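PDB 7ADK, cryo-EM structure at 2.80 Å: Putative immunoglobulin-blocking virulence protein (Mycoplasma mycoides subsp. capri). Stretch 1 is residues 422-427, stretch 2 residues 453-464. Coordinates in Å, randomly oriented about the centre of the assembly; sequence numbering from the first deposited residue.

Stretch 1, residues 422-427: DVSNDE
Stretch 2 (453-464) NMGEKNSDQAFK

The strongest link between the two stretches is made by Lys457, whose ammonium group serves two acceptors on stretch 1. Lys457 NZ lies 2.8 Å from Asp426 OD2, a hydrogen bond that is also a salt bridge, and it donates a second hydrogen bond to the backbone, with Lys457 NZ to Ser424 O also 2.8 Å. The side chain is extended through chi1 177° (t) and chi2 173° (t), bends at chi3 -81° (m), and ends with chi4 166° (t); its CA-to-CB bond points toward stretch 1. Asp426 starts sideways, but chi1 -68° (m) and chi2 -47° bring its carboxylate nearer. A long, flexible cation suits a site that pairs one carboxylate with one carbonyl.

The second polar anchor is centred on Asp422 OD1. Asn453 ND2 donates to Asp422 OD1 at 2.8 Å with an N-H...O angle of 167°, close to linear. The same oxygen accepts from within its own stretch, from Ser424 OG at 2.6 Å and from Ser424 N at 3.2 Å (angle 146°). Asp422 chi1 of 177° (t) and chi2 of 16° place OD1 where it can both brace the turn and receive the amide; Ser424 chi1 is 71° (p), and Asn453 has chi1 -56° (m) and chi2 -52°. Ser424 OG is also 3.6 Å from Asn453 ND2, and Ser424 CB packs 3.4 Å from Glu456 OE1. Glu456 approaches with chi1 -171° (t), chi2 -98°, between wells, and chi3 -65°.

The backbones hold these groups in place through turns. Asp422 to Asn425 is a type I turn (Val423 -78/6, Ser424 -72/-24), closed by Asn425 N to Asp422 O at 3.0 Å. Its last residue, Asn425 (phi/psi -71/160, chi1 -160°, t), is the N-cap of the helix that follows, its OD1 accepting from Glu427 N at 3.0 Å, while its CA-to-CB bond points away from stretch 2. Across the contact, Asn453 to Glu456 is a type II turn (Met454 -65/120, Gly455 80/6), with Glu456 N to Asn453 O at 3.2 Å; the positive phi of Gly455 favours glycine. The closest backbone approach by CA atoms pairs Ser424 CA with Asn453 CA at 5.5 Å. A type I turn from Asn458 to Gln461 follows, with a weak hydrogen bond from Gln461 N to Asn458 O of 3.3 Å.

Beyond the polar groups, Val423 supplies the apolar packing. Buried, with chi1 -69° (m) and its CA-to-CB bond toward stretch 2, it brings CG2 to 4.1 Å from Met454 CG and 3.8 Å from Phe463 CE1, meeting the ring obliquely. One methyl of this branched side chain meets both larger groups, which lie on the same side of it. Phe463 (chi1 -67°, m; chi2 -80°) points its CA-to-CB bond toward stretch 1, whereas that of Met454 (chi1 -60°, m; chi2 171°, t; chi3 81°, p) points away. Extended Gln461 (chi1 178°, t; chi2 -178°, t) also covers Val423. Altogether, 397 Å² is buried, summed over both sides.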

ATOM      1  N   ASP A 422      -5.433  27.090   5.603  1.00 72.83           N
ATOM      2  CA  ASP A 422      -5.693  25.656   5.476  1.00 72.83           C
ATOM      3  C   ASP A 422      -6.352  25.355   4.130  1.00 72.83           C
ATOM      4  O   ASP A 422      -7.573  25.344   4.003  1.00 72.83           O
ATOM      5  CB  ASP A 422      -6.544  25.148   6.647  1.00 72.83           C
ATOM      6  CG  ASP A 422      -6.893  23.658   6.514  1.00 72.83           C
ATOM      7  OD1 ASP A 422      -6.254  22.930   5.715  1.00 72.83           O
ATOM      8  OD2 ASP A 422      -7.819  23.199   7.216  1.00 72.83           O
ATOM      9  N   VAL A 423      -5.553  25.095   3.100  1.00 70.34           N
ATOM     10  CA  VAL A 423      -6.042  24.892   1.727  1.00 70.34           C
ATOM     11  C   VAL A 423      -6.641  23.504   1.490  1.00 70.34           C
ATOM     12  O   VAL A 423      -7.055  23.199   0.374  1.00 70.34           O
ATOM     13  CB  VAL A 423      -4.990  25.291   0.677  1.00 70.34           C
ATOM     14  CG1 VAL A 423      -4.805  26.807   0.689  1.00 70.34           C
ATOM     15  CG2 VAL A 423      -3.632  24.622   0.894  1.00 70.34           C
ATOM     16  N   SER A 424      -6.776  22.664   2.523  1.00 70.66           N
ATOM     17  CA  SER A 424      -7.700  21.524   2.475  1.00 70.66           C
ATOM     18  C   SER A 424      -9.159  21.973   2.542  1.00 70.66           C
ATOM     19  O   SER A 424     -10.033  21.265   2.043  1.00 70.66           O
ATOM     20  CB  SER A 424      -7.426  20.512   3.578  1.00 70.66           C
ATOM     21  OG  SER A 424      -7.795  20.996   4.848  1.00 70.66           O
ATOM     22  N   ASN A 425      -9.430  23.155   3.108  1.00 78.07           N
ATOM     23  CA  ASN A 425     -10.721  23.827   2.989  1.00 78.07           C
ATOM     24  C   ASN A 425     -10.894  24.354   1.551  1.00 78.07           C
ATOM     25  O   ASN A 425      -9.920  24.668   0.870  1.00 78.07           O
ATOM     26  CB  ASN A 425     -10.725  24.963   4.031  1.00 78.07           C
ATOM     27  CG  ASN A 425     -12.091  25.487   4.410  1.00 78.07           C
ATOM     28  OD1 ASN A 425     -12.851  25.976   3.593  1.00 78.07           O
ATOM     29  ND2 ASN A 425     -12.438  25.395   5.663  1.00 78.07           N
ATOM     30  N   ASP A 426     -12.119  24.619   1.125  1.00 79.75           N
ATOM     31  CA  ASP A 426     -12.402  25.048  -0.246  1.00 79.75           C
ATOM     32  C   ASP A 426     -12.801  26.524  -0.310  1.00 79.75           C
ATOM     33  O   ASP A 426     -12.683  27.129  -1.370  1.00 79.75           O
ATOM     34  CB  ASP A 426     -13.445  24.115  -0.888  1.00 79.75           C
ATOM     35  CG  ASP A 426     -12.918  22.698  -1.132  1.00 79.75           C
ATOM     36  OD1 ASP A 426     -11.811  22.544  -1.660  1.00 79.75           O
ATOM     37  OD2 ASP A 426     -13.612  21.720  -0.801  1.00 79.75           O
ATOM     38  N   GLU A 427     -13.160  27.147   0.815  1.00 79.66           N
ATOM     39  CA  GLU A 427     -13.259  28.601   0.934  1.00 79.66           C
ATOM     40  C   GLU A 427     -11.865  29.236   1.033  1.00 79.66           C
ATOM     41  O   GLU A 427     -11.534  30.117   0.245  1.00 79.66           O
ATOM     42  CB  GLU A 427     -14.144  28.972   2.124  1.00 79.66           C
ATOM     43  CG  GLU A 427     -14.370  30.480   2.294  1.00 79.66           C
ATOM     44  CD  GLU A 427     -15.267  31.152   1.252  1.00 79.66           C
ATOM     45  OE1 GLU A 427     -15.634  30.534   0.230  1.00 79.66           O
ATOM     46  OE2 GLU A 427     -15.627  32.329   1.461  1.00 79.66           O
ATOM     47  N   ASN A 453      -1.740  21.722   4.346  1.00 61.51           N
ATOM     48  CA  ASN A 453      -2.412  20.618   3.662  1.00 61.51           C
ATOM     49  C   ASN A 453      -2.424  20.746   2.132  1.00 61.51           C
ATOM     50  O   ASN A 453      -3.416  20.423   1.483  1.00 61.51           O
ATOM     51  CB  ASN A 453      -3.804  20.377   4.271  1.00 61.51           C
ATOM     52  CG  ASN A 453      -3.799  20.113   5.754  1.00 61.51           C
ATOM     53  OD1 ASN A 453      -3.079  19.263   6.250  1.00 61.51           O
ATOM     54  ND2 ASN A 453      -4.589  20.827   6.506  1.00 61.51           N
ATOM     55  N   MET A 454      -1.330  21.201   1.530  1.00 59.33           N
ATOM     56  CA  MET A 454      -1.236  21.345   0.081  1.00 59.33           C
ATOM     57  C   MET A 454      -1.328  19.969  -0.579  1.00 59.33           C
ATOM     58  O   MET A 454      -0.499  19.105  -0.309  1.00 59.33           O
ATOM     59  CB  MET A 454       0.081  22.005  -0.321  1.00 59.33           C
ATOM     60  CG  MET A 454       0.272  23.388   0.257  1.00 59.33           C
ATOM     61  SD  MET A 454       1.928  24.022  -0.022  1.00 59.33           S
ATOM     62  CE  MET A 454       1.809  24.607  -1.721  1.00 59.33           C
ATOM     63  N   GLY A 455      -2.322  19.746  -1.438  1.00 62.30           N
ATOM     64  CA  GLY A 455      -2.517  18.466  -2.116  1.00 62.30           C
ATOM     65  C   GLY A 455      -3.206  17.374  -1.298  1.00 62.30           C
ATOM     66  O   GLY A 455      -3.309  16.250  -1.766  1.00 62.30           O
ATOM     67  N   GLU A 456      -3.701  17.657  -0.094  1.00 65.85           N
ATOM     68  CA  GLU A 456      -4.294  16.630   0.771  1.00 65.85           C
ATOM     69  C   GLU A 456      -5.630  16.080   0.238  1.00 65.85           C
ATOM     70  O   GLU A 456      -5.848  14.869   0.226  1.00 65.85           O
ATOM     71  CB  GLU A 456      -4.432  17.209   2.184  1.00 65.85           C
ATOM     72  CG  GLU A 456      -4.843  16.183   3.244  1.00 65.85           C
ATOM     73  CD  GLU A 456      -6.342  16.199   3.570  1.00 65.85           C
ATOM     74  OE1 GLU A 456      -6.830  17.221   4.098  1.00 65.85           O
ATOM     75  OE2 GLU A 456      -7.027  15.185   3.314  1.00 65.85           O
ATOM     76  N   LYS A 457      -6.526  16.962  -0.221  1.00 70.36           N
ATOM     77  CA  LYS A 457      -7.837  16.625  -0.803  1.00 70.36           C
ATOM     78  C   LYS A 457      -7.740  16.163  -2.257  1.00 70.36           C
ATOM     79  O   LYS A 457      -8.341  15.166  -2.641  1.00 70.36           O
ATOM     80  CB  LYS A 457      -8.762  17.835  -0.632  1.00 70.36           C
ATOM     81  CG  LYS A 457     -10.152  17.666  -1.248  1.00 70.36           C
ATOM     82  CD  LYS A 457     -11.082  18.829  -0.903  1.00 70.36           C
ATOM     83  CE  LYS A 457     -11.684  18.678   0.489  1.00 70.36           C
ATOM     84  NZ  LYS A 457     -12.297  19.933   0.953  1.00 70.36           N
ATOM     85  N   ASN A 458      -7.003  16.885  -3.085  1.00 70.46           N
ATOM     86  CA  ASN A 458      -6.818  16.634  -4.510  1.00 70.46           C
ATOM     87  C   ASN A 458      -5.337  16.772  -4.856  1.00 70.46           C
ATOM     88  O   ASN A 458      -4.766  17.839  -4.667  1.00 70.46           O
ATOM     89  CB  ASN A 458      -7.653  17.635  -5.320  1.00 70.46           C
ATOM     90  CG  ASN A 458      -9.143  17.446  -5.370  1.00 70.46           C
ATOM     91  OD1 ASN A 458      -9.857  18.302  -5.810  1.00 70.46           O
ATOM     92  ND2 ASN A 458      -9.691  16.352  -4.949  1.00 70.46           N
ATOM     93  N   SER A 459      -4.705  15.727  -5.375  1.00 69.00           N
ATOM     94  CA  SER A 459      -3.248  15.670  -5.527  1.00 69.00           C
ATOM     95  C   SER A 459      -2.695  16.491  -6.692  1.00 69.00           C
ATOM     96  O   SER A 459      -1.522  16.841  -6.713  1.00 69.00           O
ATOM     97  CB  SER A 459      -2.816  14.218  -5.678  1.00 69.00           C
ATOM     98  OG  SER A 459      -3.369  13.428  -4.649  1.00 69.00           O
ATOM     99  N   ASP A 460      -3.523  16.837  -7.663  1.00 77.10           N
ATOM    100  CA  ASP A 460      -3.197  17.668  -8.820  1.00 77.10           C
ATOM    101  C   ASP A 460      -3.477  19.162  -8.583  1.00 77.10           C
ATOM    102  O   ASP A 460      -3.307  19.967  -9.492  1.00 77.10           O
ATOM    103  CB  ASP A 460      -3.969  17.168 -10.051  1.00 77.10           C
ATOM    104  CG  ASP A 460      -5.491  17.318  -9.939  1.00 77.10           C
ATOM    105  OD1 ASP A 460      -6.059  17.087  -8.848  1.00 77.10           O
ATOM    106  OD2 ASP A 460      -6.128  17.651 -10.964  1.00 77.10           O
ATOM    107  N   GLN A 461      -3.916  19.543  -7.382  1.00 72.70           N
ATOM    108  CA  GLN A 461      -4.238  20.913  -6.978  1.00 72.70           C
ATOM    109  C   GLN A 461      -3.077  21.885  -7.244  1.00 72.70           C
ATOM    110  O   GLN A 461      -1.973  21.700  -6.742  1.00 72.70           O
ATOM    111  CB  GLN A 461      -4.602  20.849  -5.496  1.00 72.70           C
ATOM    112  CG  GLN A 461      -4.931  22.181  -4.823  1.00 72.70           C
ATOM    113  CD  GLN A 461      -5.234  22.076  -3.339  1.00 72.70           C
ATOM    114  OE1 GLN A 461      -5.602  23.031  -2.694  1.00 72.70           O
ATOM    115  NE2 GLN A 461      -5.106  20.938  -2.707  1.00 72.70           N
ATOM    116  N   ALA A 462      -3.322  22.917  -8.048  1.00 73.24           N
ATOM    117  CA  ALA A 462      -2.309  23.857  -8.491  1.00 73.24           C
ATOM    118  C   ALA A 462      -2.086  24.985  -7.477  1.00 73.24           C
ATOM    119  O   ALA A 462      -3.027  25.447  -6.833  1.00 73.24           O
ATOM    120  CB  ALA A 462      -2.720  24.393  -9.861  1.00 73.24           C
ATOM    121  N   PHE A 463      -0.850  25.484  -7.376  1.00 69.37           N
ATOM    122  CA  PHE A 463      -0.469  26.589  -6.485  1.00 69.37           C
ATOM    123  C   PHE A 463       0.358  27.698  -7.153  1.00 69.37           C
ATOM    124  O   PHE A 463       0.552  28.731  -6.516  1.00 69.37           O
ATOM    125  CB  PHE A 463       0.235  26.060  -5.227  1.00 69.37           C
ATOM    126  CG  PHE A 463      -0.645  25.261  -4.304  1.00 69.37           C
ATOM    127  CD1 PHE A 463      -1.502  25.941  -3.433  1.00 69.37           C
ATOM    128  CD2 PHE A 463      -0.627  23.861  -4.312  1.00 69.37           C
ATOM    129  CE1 PHE A 463      -2.369  25.229  -2.603  1.00 69.37           C
ATOM    130  CE2 PHE A 463      -1.480  23.144  -3.466  1.00 69.37           C
ATOM    131  CZ  PHE A 463      -2.361  23.831  -2.620  1.00 69.37           C
ATOM    132  N   LYS A 464       0.790  27.563  -8.419  1.00 69.77           N
ATOM    133  CA  LYS A 464       1.602  28.579  -9.120  1.00 69.77           C
ATOM    134  C   LYS A 464       0.916  29.951  -9.180  1.00 69.77           C
ATOM    135  O   LYS A 464       1.592  30.966  -9.067  1.00 69.77           O
ATOM    136  CB  LYS A 464       2.020  28.099 -10.530  1.00 69.77           C
ATOM    137  CG  LYS A 464       3.029  26.939 -10.552  1.00 69.77           C
ATOM    138  CD  LYS A 464       3.570  26.626 -11.955  1.00 69.77           C
ATOM    139  CE  LYS A 464       4.598  25.482 -11.963  1.00 69.77           C
ATOM    140  NZ  LYS A 464       5.139  25.178 -13.311  1.00 69.77           N
TER